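Local coordinates for protein carbon monoxide dehydrogenase (Thermococcus sp. AM4, PDB 6T7J) that catalyses the oxidation of carbon monoxide to carbon dioxide, probably passing the electrons on through its iron-sulfur clusters, and is captured here without nickel in its active-site cluster, at residues A[3-8]-A[31-36]; A[262-267]-A[336-341]; A[321-326]-A[452-457]; A[459-464]-A[608-613]; A[465-470]-A[489-494]. One frame throughout, in Å; residues are numbered along the deposited sequence.

Contact 1: residues A[3-8]-A[31-36]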
# COMPACT_ATOMS: atom_id res chain seq x y z
N GLU A 3 32.42 15.65 6.97
CA GLU A 3 31.29 16.56 7.09
C GLU A 3 31.36 17.33 8.40
O GLU A 3 31.95 16.89 9.38
CB GLU A 3 29.97 15.78 7.02
CG GLU A 3 28.83 16.55 6.38
CD GLU A 3 27.88 15.64 5.63
OE1 GLU A 3 27.87 14.43 5.92
OE2 GLU A 3 27.13 16.15 4.77
N TYR A 4 30.72 18.50 8.40
CA TYR A 4 30.60 19.32 9.60
C TYR A 4 29.39 18.86 10.40
O TYR A 4 28.25 18.93 9.92
CB TYR A 4 30.46 20.80 9.24
CG TYR A 4 31.78 21.51 8.99
CD1 TYR A 4 32.74 21.60 9.99
CD2 TYR A 4 32.05 22.10 7.77
CE1 TYR A 4 33.95 22.25 9.77
CE2 TYR A 4 33.25 22.75 7.53
CZ TYR A 4 34.19 22.82 8.53
OH TYR A 4 35.38 23.47 8.30
N ILE A 5 29.63 18.38 11.61
CA ILE A 5 28.56 17.95 12.50
C ILE A 5 28.00 19.17 13.22
O ILE A 5 28.72 19.84 13.97
CB ILE A 5 29.06 16.89 13.49
CG1 ILE A 5 29.42 15.60 12.74
CG2 ILE A 5 28.01 16.63 14.57
CD1 ILE A 5 29.54 14.38 13.63
N LYS A 6 26.72 19.45 13.00
CA LYS A 6 26.13 20.67 13.55
C LYS A 6 25.82 20.54 15.04
O LYS A 6 26.04 21.48 15.80
CB LYS A 6 24.86 21.03 12.76
CG LYS A 6 24.30 22.42 13.07
CD LYS A 6 25.38 23.47 13.22
CE LYS A 6 24.97 24.54 14.21
NZ LYS A 6 26.15 25.20 14.82
N TYR A 7 25.30 19.39 15.47
CA TYR A 7 24.99 19.15 16.87
C TYR A 7 25.62 17.84 17.31
O TYR A 7 25.43 16.81 16.65
CB TYR A 7 23.47 19.11 17.12
CG TYR A 7 22.71 20.24 16.46
CD1 TYR A 7 22.32 21.36 17.19
CD2 TYR A 7 22.37 20.18 15.12
CE1 TYR A 7 21.62 22.39 16.58
CE2 TYR A 7 21.67 21.19 14.51
CZ TYR A 7 21.30 22.30 15.24
OH TYR A 7 20.61 23.31 14.63
N ARG A 8 26.36 17.88 18.41
CA ARG A 8 27.02 16.70 18.94
C ARG A 8 26.08 15.94 19.87
O ARG A 8 25.21 16.52 20.53
CB ARG A 8 28.30 17.08 19.68
CG ARG A 8 29.29 17.81 18.79
CD ARG A 8 30.68 17.89 19.40
NE ARG A 8 31.71 17.94 18.38
CZ ARG A 8 32.98 17.58 18.56
NH1 ARG A 8 33.85 17.66 17.57
NH2 ARG A 8 33.37 17.14 19.75
N GLY A 31 33.99 13.15 11.74
CA GLY A 31 33.04 13.92 10.96
C GLY A 31 32.02 13.09 10.22
O GLY A 31 31.58 13.47 9.13
N ILE A 32 31.62 11.96 10.79
CA ILE A 32 30.67 11.04 10.17
C ILE A 32 29.37 11.11 10.95
O ILE A 32 29.35 10.86 12.16
CB ILE A 32 31.22 9.60 10.13
CG1 ILE A 32 32.45 9.53 9.22
CG2 ILE A 32 30.15 8.63 9.67
CD1 ILE A 32 33.14 8.18 9.23
N LYS A 33 28.28 11.43 10.25
CA LYS A 33 26.98 11.56 10.89
C LYS A 33 26.35 10.18 11.10
O LYS A 33 26.37 9.34 10.20
CB LYS A 33 26.05 12.43 10.05
CG LYS A 33 26.55 13.84 9.80
CD LYS A 33 25.43 14.74 9.29
CE LYS A 33 25.97 16.03 8.70
NZ LYS A 33 24.88 17.00 8.39
N THR A 34 25.80 9.96 12.29
CA THR A 34 25.02 8.78 12.59
C THR A 34 23.54 9.15 12.64
O THR A 34 23.15 10.30 12.41
CB THR A 34 25.47 8.14 13.91
OG1 THR A 34 24.90 8.86 15.01
CG2 THR A 34 26.99 8.16 14.02
N ALA A 35 22.70 8.15 12.95
CA ALA A 35 21.27 8.40 13.04
C ALA A 35 20.94 9.40 14.14
O ALA A 35 19.97 10.15 14.02
CB ALA A 35 20.52 7.08 13.27
N TRP A 36 21.73 9.42 15.21
CA TRP A 36 21.48 10.36 16.30
C TRP A 36 21.72 11.80 15.87
O TRP A 36 20.91 12.69 16.18
CB TRP A 36 22.35 10.00 17.51
CG TRP A 36 21.99 8.70 18.18
CD1 TRP A 36 21.02 8.50 19.11
CD2 TRP A 36 22.62 7.42 17.97
NE1 TRP A 36 20.99 7.18 19.50
CE2 TRP A 36 21.96 6.50 18.82
CE3 TRP A 36 23.66 6.97 17.16
CZ2 TRP A 36 22.32 5.15 18.87
CZ3 TRP A 36 24.01 5.63 17.21
CH2 TRP A 36 23.34 4.74 18.06
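With CG of Lys-33 anti to its own carbonyl carbon (chi1 -59°) and the chain extended from there, CE is laid across the side chain of Glu-3, which bends at chi2; the two chains cross at about a right angle. The setting is a helix end: Gly-31 closes helix 20-30 in a Schellman motif, and the N-terminal segment 3-8 runs over it. CE of Lys-33 lies 3.6 Å from CD of Glu-3, so a methylene group rather than the charge covers the carboxylate. NZ of Lys-33 remains 4.3 Å from OE2 of Glu-3, beyond a salt bridge, and pairs instead with Glu-41 on helix 35-42. An alanine here would probably leave the stem of Glu-3 without its cover and Glu-41 without its charged mate. Farther along, Ile-5 brings CD1 to 3.8 Å from O of Ile-32, while its side chain also rests on Glu-28 and His-37. The Gly-31 backbone lies so close to Glu-3 that a beta carbon would clash with the Glu-3 carbonyl oxygen. One hydrogen bond joins the segments, from N of Glu-3 to O of Gly-31, 3.2 Å long with an angle of 145° at the hydrogen.

Contact 2: residues A[262-267]-A[336-341]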
# COMPACT_ATOMS: atom_id res chain seq x y z
N VAL A 262 39.36 -11.35 8.34
CA VAL A 262 38.39 -10.68 7.49
C VAL A 262 37.06 -10.65 8.24
O VAL A 262 36.64 -11.65 8.81
CB VAL A 262 38.25 -11.40 6.15
CG1 VAL A 262 37.21 -10.72 5.27
CG2 VAL A 262 39.60 -11.48 5.44
N ASN A 263 36.41 -9.49 8.26
CA ASN A 263 35.13 -9.34 8.94
C ASN A 263 34.05 -9.12 7.90
O ASN A 263 34.10 -8.15 7.14
CB ASN A 263 35.16 -8.19 9.94
CG ASN A 263 35.99 -8.50 11.17
OD1 ASN A 263 35.84 -9.56 11.78
ND2 ASN A 263 36.86 -7.57 11.55
N ILE A 264 33.07 -10.02 7.86
CA ILE A 264 31.95 -9.92 6.93
C ILE A 264 30.67 -9.83 7.73
O ILE A 264 30.35 -10.73 8.52
CB ILE A 264 31.90 -11.12 5.96
CG1 ILE A 264 33.21 -11.24 5.19
CG2 ILE A 264 30.73 -10.97 5.00
CD1 ILE A 264 33.26 -12.43 4.26
N VAL A 265 29.91 -8.74 7.53
CA VAL A 265 28.64 -8.54 8.22
C VAL A 265 27.51 -8.95 7.29
O VAL A 265 27.54 -8.64 6.10
CB VAL A 265 28.48 -7.08 8.67
CG1 VAL A 265 27.15 -6.87 9.38
CG2 VAL A 265 29.64 -6.66 9.57
N VAL A 266 26.53 -9.68 7.83
CA VAL A 266 25.30 -10.00 7.11
C VAL A 266 24.17 -9.23 7.77
O VAL A 266 23.88 -9.42 8.95
CB VAL A 266 25.01 -11.51 7.08
CG1 VAL A 266 25.88 -12.20 6.04
CG2 VAL A 266 25.23 -12.14 8.45
N HIS A 267 23.54 -8.34 7.00
CA HIS A 267 22.58 -7.38 7.52
C HIS A 267 21.31 -7.44 6.68
O HIS A 267 21.39 -7.49 5.45
CB HIS A 267 23.18 -5.97 7.50
CG HIS A 267 22.29 -4.90 8.05
ND1 HIS A 267 21.24 -5.17 8.90
CD2 HIS A 267 22.29 -3.56 7.86
CE1 HIS A 267 20.63 -4.03 9.22
NE2 HIS A 267 21.25 -3.04 8.59
N ALA A 336 33.19 -5.95 4.36
CA ALA A 336 31.99 -5.91 3.54
C ALA A 336 30.77 -6.13 4.43
O ALA A 336 30.81 -6.93 5.37
CB ALA A 336 32.04 -6.97 2.44
N ILE A 337 29.70 -5.40 4.12
CA ILE A 337 28.39 -5.64 4.71
C ILE A 337 27.44 -6.03 3.59
O ILE A 337 27.28 -5.28 2.61
CB ILE A 337 27.88 -4.42 5.50
CG1 ILE A 337 26.47 -4.68 6.04
CG2 ILE A 337 27.92 -3.14 4.66
CD1 ILE A 337 26.10 -3.82 7.23
N ILE A 338 26.82 -7.20 3.72
CA ILE A 338 25.98 -7.80 2.69
C ILE A 338 24.53 -7.65 3.14
O ILE A 338 24.14 -8.19 4.17
CB ILE A 338 26.33 -9.28 2.47
CG1 ILE A 338 27.84 -9.50 2.56
CG2 ILE A 338 25.77 -9.77 1.15
CD1 ILE A 338 28.63 -8.70 1.56
N VAL A 339 23.74 -6.92 2.35
CA VAL A 339 22.37 -6.60 2.73
C VAL A 339 21.41 -7.11 1.67
O VAL A 339 21.76 -7.23 0.49
CB VAL A 339 22.19 -5.08 2.96
CG1 VAL A 339 23.15 -4.59 4.03
CG2 VAL A 339 22.40 -4.31 1.66
N ASP A 340 20.18 -7.43 2.10
CA ASP A 340 19.11 -7.76 1.17
C ASP A 340 18.04 -6.67 1.19
O ASP A 340 18.00 -5.83 0.29
CB ASP A 340 18.52 -9.14 1.47
CG ASP A 340 18.29 -9.38 2.95
OD1 ASP A 340 18.18 -8.40 3.71
OD2 ASP A 340 18.20 -10.57 3.35
N TYR A 341 17.18 -6.66 2.21
CA TYR A 341 16.19 -5.60 2.32
C TYR A 341 15.74 -5.45 3.77
O TYR A 341 16.06 -6.27 4.63
CB TYR A 341 14.98 -5.84 1.40
CG TYR A 341 14.40 -7.24 1.40
CD1 TYR A 341 14.04 -7.87 2.59
CD2 TYR A 341 14.17 -7.92 0.21
CE1 TYR A 341 13.49 -9.15 2.58
CE2 TYR A 341 13.62 -9.18 0.19
CZ TYR A 341 13.29 -9.79 1.38
OH TYR A 341 12.74 -11.06 1.36
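Val-265 and Ile-337 lie side by side and point the same way, CG1 of the valine 3.9 Å from CD1 of the isoleucine, on neighbouring strands of a parallel, Rossmann-like sheet. Segments 262-267 and 336-339 belong to its first and fourth strands in chain order, which are adjacent near the middle and run 20° apart. Ile-337 has CG1 anti to its backbone N (chi1 177°), and its CD1 reaches on to CB of His-267 at 3.6 Å, so that one branched chain lies against two residues of the neighbouring strand. His-267 likewise runs alongside Ile-337, whereas Val-339 crosses His-267 obliquely with CG1 3.7 Å from the histidine CB. Both methyl groups approach the imidazole from an oblique direction, and NE2 of His-267 makes a weak hydrogen bond to Gln-325. The nearest atoms of the His-267 side chain and the broken cluster are about 6 Å apart, the cluster lying beyond the C-terminal ends of these strands. On the other face Ile-264 and Ile-338 meet through CG2 and CG1 at 4.1 Å, with Ala-336 beside them, and helix 381-395 covers them through Ile-388, Val-389 and Ala-392. The backbones are stitched by Val-265 N to Ala-336 O, by Ile-338 N to Val-265 O, and by His-267 N to Ile-338 O at 2.9 Å, the last nearly straight at 176°.

Contact 3: residues A[321-326]-A[452-457]. With MSK (Broken Fe4S4 cluster), chain F.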
# COMPACT_ATOMS: atom_id res chain seq x y z
N SER A 321 22.36 -4.41 16.97
CA SER A 321 20.98 -4.22 16.56
C SER A 321 20.88 -3.09 15.54
O SER A 321 21.89 -2.65 14.98
CB SER A 321 20.11 -3.98 17.80
OG SER A 321 20.49 -2.78 18.45
N PHE A 322 19.66 -2.60 15.31
CA PHE A 322 19.35 -1.61 14.29
C PHE A 322 20.29 -0.41 14.33
O PHE A 322 21.15 -0.26 13.45
CB PHE A 322 17.89 -1.16 14.45
CG PHE A 322 17.45 -0.14 13.45
CD1 PHE A 322 17.55 -0.39 12.09
CD2 PHE A 322 16.92 1.07 13.87
CE1 PHE A 322 17.14 0.56 11.17
CE2 PHE A 322 16.50 2.01 12.95
CZ PHE A 322 16.62 1.76 11.60
N LEU A 323 20.16 0.42 15.36
CA LEU A 323 20.89 1.68 15.46
C LEU A 323 22.40 1.49 15.52
O LEU A 323 23.15 2.48 15.54
CB LEU A 323 20.42 2.47 16.68
CG LEU A 323 19.10 3.20 16.47
CD1 LEU A 323 18.64 3.87 17.75
CD2 LEU A 323 19.24 4.21 15.34
N MET A 324 22.87 0.25 15.53
CA MET A 324 24.29 -0.02 15.58
C MET A 324 24.90 -0.32 14.22
O MET A 324 26.14 -0.37 14.12
CB MET A 324 24.58 -1.19 16.53
CG MET A 324 24.16 -0.92 17.97
SD MET A 324 24.29 -2.35 19.06
CE MET A 324 26.06 -2.45 19.27
N GLN A 325 24.08 -0.48 13.17
CA GLN A 325 24.63 -0.84 11.86
C GLN A 325 25.69 0.16 11.41
O GLN A 325 26.83 -0.22 11.11
CB GLN A 325 23.51 -0.97 10.82
CG GLN A 325 22.58 0.22 10.70
CD GLN A 325 21.42 -0.06 9.76
OE1 GLN A 325 21.58 -0.09 8.54
NE2 GLN A 325 20.23 -0.27 10.32
N GLU A 326 25.35 1.45 11.40
CA GLU A 326 26.33 2.49 11.12
C GLU A 326 27.58 2.31 11.96
O GLU A 326 28.70 2.29 11.44
CB GLU A 326 25.72 3.87 11.39
CG GLU A 326 25.02 4.51 10.22
CD GLU A 326 24.24 5.73 10.64
OE1 GLU A 326 23.65 5.70 11.74
OE2 GLU A 326 24.22 6.72 9.87
N ASN A 452 14.83 -0.39 17.17
CA ASN A 452 15.46 0.66 17.95
C ASN A 452 15.02 2.01 17.40
O ASN A 452 14.76 2.15 16.20
CB ASN A 452 16.99 0.57 17.90
CG ASN A 452 17.54 -0.56 18.75
OD1 ASN A 452 18.46 -1.27 18.34
ND2 ASN A 452 16.99 -0.72 19.95
N ASN A 453 14.92 2.99 18.29
CA ASN A 453 14.51 4.33 17.91
C ASN A 453 15.35 5.33 18.70
O ASN A 453 15.29 5.35 19.93
CB ASN A 453 13.01 4.53 18.19
CG ASN A 453 12.45 5.77 17.51
OD1 ASN A 453 13.10 6.82 17.46
ND2 ASN A 453 11.23 5.66 17.00
N PRO A 454 16.14 6.18 18.03
CA PRO A 454 17.00 7.12 18.76
C PRO A 454 16.24 8.17 19.55
O PRO A 454 16.87 8.97 20.25
CB PRO A 454 17.83 7.77 17.64
CG PRO A 454 17.01 7.60 16.40
CD PRO A 454 16.26 6.31 16.57
N LYS A 455 14.91 8.20 19.47
CA LYS A 455 14.14 9.10 20.32
C LYS A 455 14.15 8.64 21.77
O LYS A 455 14.01 9.47 22.68
CB LYS A 455 12.70 9.21 19.81
CG LYS A 455 12.59 9.83 18.43
CD LYS A 455 11.15 9.85 17.95
CE LYS A 455 11.04 10.56 16.61
NZ LYS A 455 9.69 11.15 16.41
N VAL A 456 14.31 7.34 22.01
CA VAL A 456 14.46 6.80 23.35
C VAL A 456 15.88 6.27 23.50
O VAL A 456 16.58 6.01 22.51
CB VAL A 456 13.43 5.69 23.65
CG1 VAL A 456 12.01 6.24 23.54
CG2 VAL A 456 13.62 4.51 22.70
N LYS A 457 16.32 6.14 24.75
CA LYS A 457 17.67 5.67 25.03
C LYS A 457 17.89 4.29 24.42
O LYS A 457 17.05 3.40 24.56
CB LYS A 457 17.93 5.65 26.53
CG LYS A 457 19.37 5.33 26.89
CD LYS A 457 19.66 5.59 28.36
CE LYS A 457 21.14 5.42 28.65
NZ LYS A 457 21.50 5.84 30.03
S1 MSK F . 15.34 -5.60 12.11
S3 MSK F . 12.11 -4.34 12.22
S4 MSK F . 14.69 -2.45 13.46
S5 MSK F . 13.67 -5.46 14.81
FE1 MSK F . 13.79 -7.19 11.66
FE2 MSK F . 15.37 -4.42 14.11
FE3 MSK F . 12.83 -3.39 14.10
FE4 MSK F . 14.18 -3.68 11.77
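Phe-322 and Asn-452 slide past each other in opposite directions, ring and amide planes 30° apart, in the wall of the active-site cluster pocket. They join the approach to helix 325-330 to a loop, segments that follow strands 318-320 and 444-448, one in each of the two Rossmann-like sheets of the chain. The packing is tightest here. In Phe-322, CG anti to the backbone N (chi1 180°) comes to 3.6 Å from S4 of the broken cluster, and CD2 is 3.4 Å from O of Asn-452. At the amide end of Asn-452, the Ser-321 hydroxyl donates to OD1 in the plane of that carbonyl, a bond so short that its length is doubtful. The amide nitrogen of Asn-452 is held by Asn-459, so both ends of this buried amide have partners. Leu-323 fills the next position: its CG is 3.7 Å from CB of Asn-452, and its CD1 sits 3.6 Å from CD of Pro-454, which it meets at about a right angle. Trp-36 of helix 35-42 touches both the leucine and the proline. The far side is looser. Lys-455, Val-456 and Lys-457 are partly exposed and carry none of this packing, although Lys-455 NZ bonds to the backbone oxygen of Gly-61 of the second subunit. Here the loop holds its own shape by a type I turn from Asn-453 to Val-456 and an Asx turn, with OD1 of Asn-453 accepting from N of Lys-455 at 3.0 Å.

Contact 4: residues A[459-464]-A[608-613]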
# COMPACT_ATOMS: atom_id res chain seq x y z
N ASN A 459 18.43 0.75 23.52
CA ASN A 459 18.35 -0.55 24.18
C ASN A 459 18.05 -0.45 25.67
O ASN A 459 17.95 -1.47 26.35
CB ASN A 459 19.64 -1.35 23.97
CG ASN A 459 19.77 -1.88 22.56
OD1 ASN A 459 18.78 -2.04 21.84
ND2 ASN A 459 21.00 -2.17 22.15
N TYR A 460 17.88 0.77 26.19
CA TYR A 460 17.62 0.91 27.63
C TYR A 460 16.27 0.33 28.01
O TYR A 460 16.16 -0.38 29.02
CB TYR A 460 17.71 2.38 28.05
CG TYR A 460 17.46 2.58 29.53
CD1 TYR A 460 18.45 2.29 30.46
CD2 TYR A 460 16.24 3.04 30.00
CE1 TYR A 460 18.23 2.46 31.82
CE2 TYR A 460 16.01 3.21 31.35
CZ TYR A 460 17.01 2.92 32.25
OH TYR A 460 16.78 3.09 33.60
N SER A 461 15.23 0.63 27.23
CA SER A 461 13.90 0.14 27.60
C SER A 461 13.81 -1.38 27.43
O SER A 461 13.21 -2.05 28.28
CB SER A 461 12.83 0.85 26.78
OG SER A 461 12.60 2.16 27.29
N HIS A 462 14.40 -1.93 26.37
CA HIS A 462 14.45 -3.37 26.20
C HIS A 462 14.95 -4.06 27.47
O HIS A 462 14.25 -4.86 28.09
CB HIS A 462 15.35 -3.73 25.01
CG HIS A 462 14.77 -3.40 23.67
ND1 HIS A 462 13.48 -3.73 23.31
CD2 HIS A 462 15.31 -2.76 22.60
CE1 HIS A 462 13.25 -3.32 22.07
NE2 HIS A 462 14.34 -2.73 21.63
N VAL A 463 16.18 -3.72 27.87
CA VAL A 463 16.82 -4.42 28.97
C VAL A 463 16.14 -4.10 30.30
O VAL A 463 15.97 -4.98 31.15
CB VAL A 463 18.33 -4.10 29.01
CG1 VAL A 463 18.57 -2.61 29.11
CG2 VAL A 463 18.97 -4.80 30.18
N THR A 464 15.73 -2.84 30.50
CA THR A 464 15.12 -2.48 31.77
C THR A 464 13.78 -3.18 31.96
O THR A 464 13.48 -3.69 33.04
CB THR A 464 14.96 -0.96 31.88
OG1 THR A 464 16.25 -0.35 32.00
CG2 THR A 464 14.12 -0.59 33.09
N PRO A 608 6.15 5.27 27.48
CA PRO A 608 7.58 5.31 27.14
C PRO A 608 8.51 4.99 28.31
O PRO A 608 9.72 4.83 28.07
CB PRO A 608 7.79 6.76 26.66
CG PRO A 608 6.42 7.24 26.29
CD PRO A 608 5.49 6.57 27.25
N ASP A 609 8.00 4.88 29.54
CA ASP A 609 8.85 4.56 30.68
C ASP A 609 8.92 3.05 30.87
O ASP A 609 7.86 2.41 31.01
CB ASP A 609 8.32 5.22 31.95
CG ASP A 609 9.32 5.18 33.09
OD1 ASP A 609 9.63 4.07 33.58
OD2 ASP A 609 9.78 6.26 33.51
N PRO A 610 10.11 2.45 30.89
CA PRO A 610 10.17 0.98 31.02
C PRO A 610 9.70 0.47 32.37
O PRO A 610 9.08 -0.60 32.44
CB PRO A 610 11.66 0.67 30.79
CG PRO A 610 12.27 1.92 30.28
CD PRO A 610 11.44 3.06 30.76
N VAL A 611 9.97 1.20 33.46
CA VAL A 611 9.58 0.73 34.79
C VAL A 611 8.07 0.85 34.98
O VAL A 611 7.42 -0.06 35.51
CB VAL A 611 10.36 1.50 35.87
CG1 VAL A 611 10.17 0.85 37.23
CG2 VAL A 611 11.84 1.58 35.51
N LYS A 612 7.50 1.98 34.55
CA LYS A 612 6.05 2.14 34.56
C LYS A 612 5.38 1.04 33.74
O LYS A 612 4.39 0.43 34.18
CB LYS A 612 5.67 3.51 34.01
CG LYS A 612 5.60 4.63 35.04
CD LYS A 612 4.54 5.65 34.65
CE LYS A 612 4.86 7.03 35.21
NZ LYS A 612 4.86 8.07 34.15
N ALA A 613 5.90 0.79 32.54
CA ALA A 613 5.33 -0.24 31.68
C ALA A 613 5.46 -1.62 32.31
O ALA A 613 4.56 -2.45 32.18
CB ALA A 613 6.01 -0.21 30.31
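O of Tyr-460 is gripped by two groups of Thr-464 from opposite faces of its carbonyl plane, the backbone N at 2.9 Å and the hydroxyl OG1 at 3.0 Å. OG1 also stands 3.3 Å above the plane of the Tyr-460 ring, over its centre. OG1 sits beside the backbone N, anti to the carbonyl carbon (chi1 -69°), which leaves CG2 anti to the backbone N, 3.6 Å from CB of Pro-610 and 4.0 Å from CG2 of Val-611. An alanine in place of Thr-464 would probably open a gap beside Pro-610 and Val-611 and take one of the two donors from the Tyr-460 carbonyl. Most of the contact from the other segment is made by the proline ring: its CG rests 3.7 Å from CB of Ser-461 and 4.1 Å from CE2 of Tyr-460, whose side chain it crosses at about a right angle. No hydrogen bond spans the contact. The first turn of helix 610-627 is capped by Asp-609, whose OD1 accepts from N of Lys-612 at 3.1 Å and, more weakly, from N of Val-611. Here two helix N-termini meet in a Rossmann-like domain, one with an aspartate N-cap followed by proline.

Contact 5: residues A[465-470]-A[489-494]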
# COMPACT_ATOMS: atom_id res chain seq x y z
N LEU A 465 12.96 -3.24 30.90
CA LEU A 465 11.70 -3.96 30.98
C LEU A 465 11.94 -5.45 31.22
O LEU A 465 11.27 -6.06 32.07
CB LEU A 465 10.89 -3.75 29.71
CG LEU A 465 9.50 -4.40 29.70
CD1 LEU A 465 8.62 -3.75 30.74
CD2 LEU A 465 8.87 -4.30 28.33
N ALA A 466 12.89 -6.05 30.50
CA ALA A 466 13.18 -7.46 30.71
C ALA A 466 13.61 -7.73 32.15
O ALA A 466 13.15 -8.70 32.77
CB ALA A 466 14.26 -7.92 29.72
N LYS A 467 14.49 -6.88 32.69
CA LYS A 467 14.96 -7.04 34.06
C LYS A 467 13.81 -6.93 35.05
O LYS A 467 13.66 -7.77 35.95
CB LYS A 467 16.02 -5.99 34.37
CG LYS A 467 17.42 -6.28 33.88
CD LYS A 467 18.39 -5.28 34.50
CE LYS A 467 19.60 -5.03 33.62
NZ LYS A 467 20.62 -6.11 33.75
N GLU A 468 13.02 -5.86 34.94
CA GLU A 468 11.93 -5.64 35.88
C GLU A 468 10.91 -6.76 35.81
O GLU A 468 10.26 -7.06 36.82
CB GLU A 468 11.26 -4.29 35.61
CG GLU A 468 12.12 -3.08 35.95
CD GLU A 468 12.39 -2.97 37.44
OE1 GLU A 468 13.58 -2.92 37.83
OE2 GLU A 468 11.42 -2.92 38.22
N LEU A 469 10.75 -7.39 34.65
CA LEU A 469 9.80 -8.49 34.54
C LEU A 469 10.36 -9.77 35.16
O LEU A 469 9.68 -10.44 35.93
CB LEU A 469 9.40 -8.71 33.08
CG LEU A 469 8.44 -7.67 32.51
CD1 LEU A 469 8.07 -8.00 31.08
CD2 LEU A 469 7.19 -7.55 33.38
N ILE A 470 11.61 -10.11 34.84
CA ILE A 470 12.16 -11.37 35.34
C ILE A 470 12.40 -11.30 36.85
O ILE A 470 12.39 -12.33 37.53
CB ILE A 470 13.45 -11.77 34.61
CG1 ILE A 470 14.55 -10.73 34.81
CG2 ILE A 470 13.19 -11.99 33.15
CD1 ILE A 470 15.89 -11.16 34.25
N GLU A 489 23.41 -7.53 26.56
CA GLU A 489 23.47 -7.13 27.96
C GLU A 489 23.94 -8.28 28.85
O GLU A 489 24.70 -8.06 29.80
CB GLU A 489 22.11 -6.62 28.42
CG GLU A 489 22.07 -6.26 29.90
CD GLU A 489 22.45 -4.81 30.15
OE1 GLU A 489 22.54 -4.04 29.17
OE2 GLU A 489 22.64 -4.44 31.33
N GLY A 490 23.49 -9.50 28.57
CA GLY A 490 23.84 -10.63 29.40
C GLY A 490 22.61 -11.32 29.96
O GLY A 490 22.72 -12.23 30.79
N LEU A 491 21.44 -10.88 29.52
CA LEU A 491 20.18 -11.46 29.98
C LEU A 491 19.90 -12.82 29.37
O LEU A 491 18.90 -13.45 29.74
CB LEU A 491 19.03 -10.50 29.67
CG LEU A 491 19.10 -9.15 30.37
CD1 LEU A 491 17.97 -8.25 29.90
CD2 LEU A 491 19.05 -9.33 31.88
N MET A 492 20.75 -13.29 28.46
CA MET A 492 20.61 -14.62 27.88
C MET A 492 21.83 -15.50 28.15
O MET A 492 21.95 -16.58 27.57
CB MET A 492 20.35 -14.53 26.37
CG MET A 492 18.96 -14.01 26.03
SD MET A 492 18.75 -13.61 24.28
CE MET A 492 17.06 -13.02 24.28
N SER A 493 22.73 -15.05 29.02
CA SER A 493 23.87 -15.85 29.43
C SER A 493 23.46 -16.81 30.55
O SER A 493 22.45 -16.59 31.22
CB SER A 493 25.01 -14.94 29.89
OG SER A 493 24.60 -14.11 30.96
N PRO A 494 24.23 -17.88 30.76
CA PRO A 494 23.86 -18.85 31.81
C PRO A 494 23.74 -18.24 33.20
O PRO A 494 22.99 -18.78 34.03
CB PRO A 494 24.99 -19.88 31.74
CG PRO A 494 25.48 -19.81 30.34
CD PRO A 494 25.37 -18.36 29.95
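Leu-491 pushes its two methyl groups against the side of helix 460-471. CD1 meets CB of Ala-466 at 3.7 Å, and CD2 lies 4.0 Å from CG of Lys-467 and more distantly, at 4.4 Å, from CD1 of Ile-470. The leucine has CG anti to its carbonyl carbon (chi1 -63°), turning CG toward the helix, and the lysine chain crosses it at about a right angle before bending at chi4. Its NZ then forms a salt bridge with Glu-489, 3.6 Å from OE2, at the partly exposed edge of the patch; the glutamate chain, bent at chi2, also crosses the lysine nearly perpendicularly. A charge pair thus closes over one side of a small apolar patch. One shell out, the turn that presents Leu-491 is held in place: Gly-490, with positive phi, ends helix 480-489 and opens a type I turn to Ser-493. OG of Ser-493 donates to O of Gly-490 at 2.7 Å, a firmer link than the weak backbone bond from N of Ser-493 to the same oxygen. Beyond this, Cys-516 of strand 516-518 touches both Leu-491 and Ile-470, Trp-482 lies against Ala-466, and the backbone of Met-492 bonds to Ile-414. The whole is helix-against-turn packing beside a parallel sheet, where helix 460-471 forms the beta-alpha-beta crossover between strands 444-448 and 474-478 of a Rossmann-like fold.

In the fold
Contact 2 lies in the first parallel sheet, between strands 261-268 and 336-339, while contacts 4 and 5 involve helices beside the second and share helix 460-471; their centres are about 12 Å apart. Contact 3 lies between these regions and touches three others: contact 1 through Ala-35 and Glu-326, contact 2 through His-267 and Gln-325, and contact 4 through Asn-452 and Asn-459. Contact 1, near the N-terminus, closes before the rest open. Contacts 2 and 3 interleave along the chain, and contact 5 falls within the span of contact 4. Contacts 1 and 5 are farthest apart, with centres about 33 Å apart. Contact 3 thus connects both Rossmann-like regions beside the active-site cluster.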